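Local atomic coordinates of Fe-regulated protein B (Neisseria meningitidis, PDB entry 4AIP), a protein that transports iron across the meningococcal outer membrane as a TonB-dependent transporter, probably taking part in siderophore uptake. Residues N329-A340 with P354-N365. Residues are numbered along the deposited sequence; the frame is centred on the assembly and turned at random.
Sequences NAYVLEKERYSA and PNHTRITTRGAN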
loop_
_atom_site.group_PDB
_atom_site.type_symbol
_atom_site.label_atom_id
_atom_site.label_comp_id
_atom_site.label_asym_id
_atom_site.label_seq_id
_atom_site.Cartn_x
_atom_site.Cartn_y
_atom_site.Cartn_z
ATOM N N ASN B 329 -23.877 18.024 14.762
ATOM C CA ASN B 329 -22.717 17.626 13.981
ATOM C C ASN B 329 -21.602 17.905 15.038
ATOM O O ASN B 329 -21.638 18.936 15.714
ATOM C CB ASN B 329 -22.631 18.631 12.790
ATOM C CG ASN B 329 -21.405 18.512 11.995
ATOM O OD1 ASN B 329 -20.904 17.449 11.814
ATOM N ND2 ASN B 329 -20.956 19.574 11.432
ATOM N N ALA B 330 -20.677 16.973 15.225
ATOM C CA ALA B 330 -19.420 17.255 15.947
ATOM C C ALA B 330 -18.396 16.487 15.169
ATOM O O ALA B 330 -18.633 15.350 14.790
ATOM C CB ALA B 330 -19.469 16.761 17.400
ATOM N N TYR B 331 -17.259 17.087 14.894
ATOM C CA TYR B 331 -16.361 16.444 13.975
ATOM C C TYR B 331 -14.957 16.791 14.341
ATOM O O TYR B 331 -14.730 17.708 15.106
ATOM C CB TYR B 331 -16.624 16.965 12.549
ATOM C CG TYR B 331 -16.410 18.457 12.315
ATOM C CD1 TYR B 331 -15.169 18.943 11.959
ATOM C CD2 TYR B 331 -17.474 19.358 12.413
ATOM C CE1 TYR B 331 -14.957 20.305 11.738
ATOM C CE2 TYR B 331 -17.289 20.699 12.166
ATOM C CZ TYR B 331 -16.029 21.159 11.838
ATOM O OH TYR B 331 -15.865 22.470 11.590
ATOM N N VAL B 332 -14.016 16.092 13.722
ATOM C CA VAL B 332 -12.591 16.463 13.770
ATOM C C VAL B 332 -12.000 16.296 12.379
ATOM O O VAL B 332 -12.051 15.220 11.829
ATOM C CB VAL B 332 -11.809 15.632 14.832
ATOM C CG1 VAL B 332 -12.094 14.181 14.676
ATOM C CG2 VAL B 332 -10.340 15.845 14.774
ATOM N N LEU B 333 -11.468 17.385 11.823
ATOM C CA LEU B 333 -11.009 17.464 10.467
ATOM C C LEU B 333 -9.518 17.630 10.578
ATOM O O LEU B 333 -9.029 18.466 11.390
ATOM C CB LEU B 333 -11.587 18.722 9.852
ATOM C CG LEU B 333 -12.009 18.852 8.407
ATOM C CD1 LEU B 333 -12.437 20.287 8.215
ATOM C CD2 LEU B 333 -10.900 18.501 7.456
ATOM N N GLU B 334 -8.807 16.842 9.775
ATOM C CA GLU B 334 -7.349 16.878 9.747
ATOM C C GLU B 334 -6.880 17.170 8.385
ATOM O O GLU B 334 -7.338 16.535 7.410
ATOM C CB GLU B 334 -6.739 15.539 10.086
ATOM C CG GLU B 334 -6.974 15.114 11.487
ATOM C CD GLU B 334 -6.010 15.794 12.526
ATOM O OE1 GLU B 334 -4.914 16.337 12.124
ATOM O OE2 GLU B 334 -6.373 15.713 13.748
ATOM N N LYS B 335 -5.949 18.110 8.314
ATOM C CA LYS B 335 -5.316 18.394 7.074
ATOM C C LYS B 335 -3.833 18.169 7.212
ATOM O O LYS B 335 -3.151 18.728 8.104
ATOM C CB LYS B 335 -5.604 19.784 6.616
ATOM C CG LYS B 335 -5.790 19.705 5.124
ATOM C CD LYS B 335 -6.472 20.887 4.480
ATOM C CE LYS B 335 -6.804 21.820 5.615
ATOM N NZ LYS B 335 -8.039 22.563 5.732
ATOM N N GLU B 336 -3.312 17.343 6.332
ATOM C CA GLU B 336 -1.907 17.031 6.412
ATOM C C GLU B 336 -1.114 17.240 5.194
ATOM O O GLU B 336 -1.607 17.041 4.072
ATOM C CB GLU B 336 -1.719 15.603 6.769
ATOM C CG GLU B 336 -1.607 15.490 8.158
ATOM C CD GLU B 336 -1.312 14.070 8.585
ATOM O OE1 GLU B 336 -0.113 13.646 8.461
ATOM O OE2 GLU B 336 -2.283 13.417 9.056
ATOM N N ARG B 337 0.125 17.633 5.446
ATOM C CA ARG B 337 1.141 17.549 4.455
ATOM C C ARG B 337 2.303 16.713 4.984
ATOM O O ARG B 337 2.885 16.950 6.067
ATOM C CB ARG B 337 1.591 18.926 3.977
ATOM C CG ARG B 337 2.693 18.888 2.961
ATOM C CD ARG B 337 3.355 20.242 2.904
ATOM N NE ARG B 337 4.357 20.332 1.851
ATOM C CZ ARG B 337 5.649 20.111 2.038
ATOM N NH1 ARG B 337 6.123 19.803 3.254
ATOM N NH2 ARG B 337 6.474 20.235 1.024
ATOM N N TYR B 338 2.618 15.705 4.200
ATOM C CA TYR B 338 3.801 14.906 4.419
ATOM C C TYR B 338 4.750 15.015 3.201
ATOM O O TYR B 338 4.341 14.832 2.047
ATOM C CB TYR B 338 3.394 13.439 4.617
ATOM C CG TYR B 338 4.592 12.531 4.625
ATOM C CD1 TYR B 338 5.398 12.365 5.791
ATOM C CD2 TYR B 338 4.974 11.883 3.459
ATOM C CE1 TYR B 338 6.540 11.531 5.768
ATOM C CE2 TYR B 338 6.104 11.038 3.437
ATOM C CZ TYR B 338 6.868 10.871 4.573
ATOM O OH TYR B 338 7.981 10.041 4.521
ATOM N N SER B 339 6.012 15.260 3.477
ATOM C CA SER B 339 7.002 15.266 2.444
ATOM C C SER B 339 8.106 14.326 2.842
ATOM O O SER B 339 8.502 14.318 4.010
ATOM C CB SER B 339 7.546 16.669 2.304
ATOM O OG SER B 339 8.852 16.638 1.761
ATOM N N ALA B 340 8.596 13.531 1.877
ATOM C CA ALA B 340 9.698 12.573 2.147
ATOM C C ALA B 340 11.056 13.242 2.305
ATOM O O ALA B 340 11.932 12.678 2.933
ATOM C CB ALA B 340 9.791 11.509 1.057
ATOM N N PRO B 354 12.098 13.440 6.101
ATOM C CA PRO B 354 10.636 13.543 6.188
ATOM C C PRO B 354 10.125 14.656 7.095
ATOM O O PRO B 354 10.737 14.978 8.137
ATOM C CB PRO B 354 10.205 12.186 6.751
ATOM C CG PRO B 354 11.376 11.314 6.571
ATOM C CD PRO B 354 12.564 12.196 6.737
ATOM N N ASN B 355 9.036 15.270 6.637
ATOM C CA ASN B 355 8.464 16.411 7.280
ATOM C C ASN B 355 6.977 16.341 7.202
ATOM O O ASN B 355 6.397 15.956 6.198
ATOM C CB ASN B 355 8.980 17.708 6.671
ATOM C CG ASN B 355 8.604 18.927 7.503
ATOM O OD1 ASN B 355 8.694 18.906 8.713
ATOM N ND2 ASN B 355 8.180 19.993 6.844
ATOM N N HIS B 356 6.349 16.754 8.267
ATOM C CA HIS B 356 4.990 16.425 8.454
ATOM C C HIS B 356 4.353 17.597 9.108
ATOM O O HIS B 356 4.845 18.032 10.097
ATOM C CB HIS B 356 5.139 15.301 9.386
ATOM C CG HIS B 356 3.926 14.625 9.745
ATOM N ND1 HIS B 356 3.132 14.026 8.825
ATOM C CD2 HIS B 356 3.435 14.317 10.949
ATOM C CE1 HIS B 356 2.159 13.403 9.453
ATOM N NE2 HIS B 356 2.306 13.588 10.743
ATOM N N THR B 357 3.298 18.132 8.508
ATOM C CA THR B 357 2.674 19.334 8.958
ATOM C C THR B 357 1.215 19.045 9.131
ATOM O O THR B 357 0.570 18.488 8.243
ATOM C CB THR B 357 2.867 20.472 7.916
ATOM O OG1 THR B 357 4.272 20.690 7.680
ATOM C CG2 THR B 357 2.271 21.757 8.413
ATOM N N ARG B 358 0.667 19.418 10.281
ATOM C CA ARG B 358 -0.780 19.157 10.503
ATOM C C ARG B 358 -1.610 20.361 10.766
ATOM O O ARG B 358 -1.113 21.336 11.317
ATOM C CB ARG B 358 -0.956 18.223 11.631
ATOM C CG ARG B 358 -0.249 16.948 11.317
ATOM C CD ARG B 358 0.126 16.265 12.550
ATOM N NE ARG B 358 -1.102 16.086 13.250
ATOM C CZ ARG B 358 -1.238 15.540 14.455
ATOM N NH1 ARG B 358 -0.276 15.084 15.177
ATOM N NH2 ARG B 358 -2.375 15.444 14.977
ATOM N N ILE B 359 -2.861 20.319 10.323
ATOM C CA ILE B 359 -3.853 21.272 10.828
ATOM C C ILE B 359 -5.043 20.468 11.291
ATOM O O ILE B 359 -5.610 19.688 10.497
ATOM C CB ILE B 359 -4.345 22.234 9.778
ATOM C CG1 ILE B 359 -3.173 22.873 9.049
ATOM C CG2 ILE B 359 -5.233 23.312 10.435
ATOM C CD1 ILE B 359 -3.586 23.581 7.748
ATOM N N THR B 360 -5.431 20.686 12.552
ATOM C CA THR B 360 -6.547 19.972 13.142
ATOM C C THR B 360 -7.668 20.939 13.409
ATOM O O THR B 360 -7.424 22.008 14.016
ATOM C CB THR B 360 -6.144 19.286 14.505
ATOM O OG1 THR B 360 -5.039 18.399 14.290
ATOM C CG2 THR B 360 -7.345 18.508 15.123
ATOM N N THR B 361 -8.874 20.546 13.001
ATOM C CA THR B 361 -10.045 21.366 13.184
ATOM C C THR B 361 -11.117 20.565 13.938
ATOM O O THR B 361 -11.609 19.534 13.448
ATOM C CB THR B 361 -10.541 21.886 11.793
ATOM O OG1 THR B 361 -9.524 22.722 11.223
ATOM C CG2 THR B 361 -11.839 22.651 11.889
ATOM N N ARG B 362 -11.480 21.068 15.117
ATOM C CA ARG B 362 -12.551 20.486 15.910
ATOM C C ARG B 362 -13.756 21.339 15.865
ATOM O O ARG B 362 -13.722 22.498 16.198
ATOM C CB ARG B 362 -12.160 20.336 17.359
ATOM C CG ARG B 362 -11.117 19.216 17.598
ATOM C CD ARG B 362 -10.672 19.185 19.110
ATOM N NE ARG B 362 -9.826 18.050 19.523
ATOM C CZ ARG B 362 -9.061 17.330 18.704
ATOM N NH1 ARG B 362 -9.153 17.612 17.503
ATOM N NH2 ARG B 362 -8.255 16.339 18.995
ATOM N N GLY B 363 -14.873 20.788 15.499
ATOM C CA GLY B 363 -16.004 21.652 15.445
ATOM C C GLY B 363 -17.259 21.001 15.913
ATOM O O GLY B 363 -17.350 19.753 15.983
ATOM N N ALA B 364 -18.231 21.821 16.212
ATOM C CA ALA B 364 -19.574 21.297 16.427
ATOM C C ALA B 364 -20.585 22.332 16.032
ATOM O O ALA B 364 -20.361 23.550 16.202
ATOM C CB ALA B 364 -19.773 20.968 17.938
ATOM N N ASN B 365 -21.727 21.871 15.579
ATOM C CA ASN B 365 -22.804 22.786 15.246
ATOM C C ASN B 365 -24.103 22.285 15.789
ATOM O O ASN B 365 -24.375 21.111 15.706
ATOM C CB ASN B 365 -22.941 22.850 13.742
ATOM C CG ASN B 365 -21.702 23.351 13.100
ATOM O OD1 ASN B 365 -21.369 24.526 13.236
ATOM N ND2 ASN B 365 -20.983 22.469 12.422
HETATM O O HOH W 1 5.237 18.761 5.664
#
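Tyr331 lays its ring over Gly363 in this antiparallel pair of neighbouring strands, a hairpin in the wall of the TonB-dependent receptor beta-barrel. With chi1 at 62°, CG sits between the backbone N and the carbonyl carbon, swinging the ring across to the partner strand. Gly363 CA lies 3.8 Å from the centroid of the Tyr331 ring in a CH-pi contact over one face, while Thr361 CG2 comes within 3.9 Å of Tyr331 CE1. This side of the sheet, with Leu333, Lys335 and Arg337, faces the barrel interior: Tyr331 also touches Ala124, and Lys335 touches Ser126, both in the plug.

On the opposite face, Glu334 and Thr360 lie side by side. The bend of Glu334 at chi2 (-80°) brings its carboxylate to Thr360 OG1, which lies 3.0 Å from each of Glu334 OE1 and OE2, a weak hydrogen-bonding approach; Lys390 also bonds this hydroxyl. Arg358 offers the edge of its guanidinium to the same carboxylate in a long salt bridge, NH2 to Glu334 OE1 3.9 Å. Farther along, Glu336 runs beside Arg358, CG to CG 3.7 Å, and Tyr338 and Pro354 pack on Ile278 of a second subunit.

Near the loop that joins the strands, Asp342 OD2 takes a salt bridge from Arg337 NH1 and a hydrogen bond from Asn355 ND2. A water in the plane of the Arg337 guanidinium accepts from its NH1 at 2.8 Å, donates to Arg337 O and bonds Thr357 OG1 at 3.0 Å.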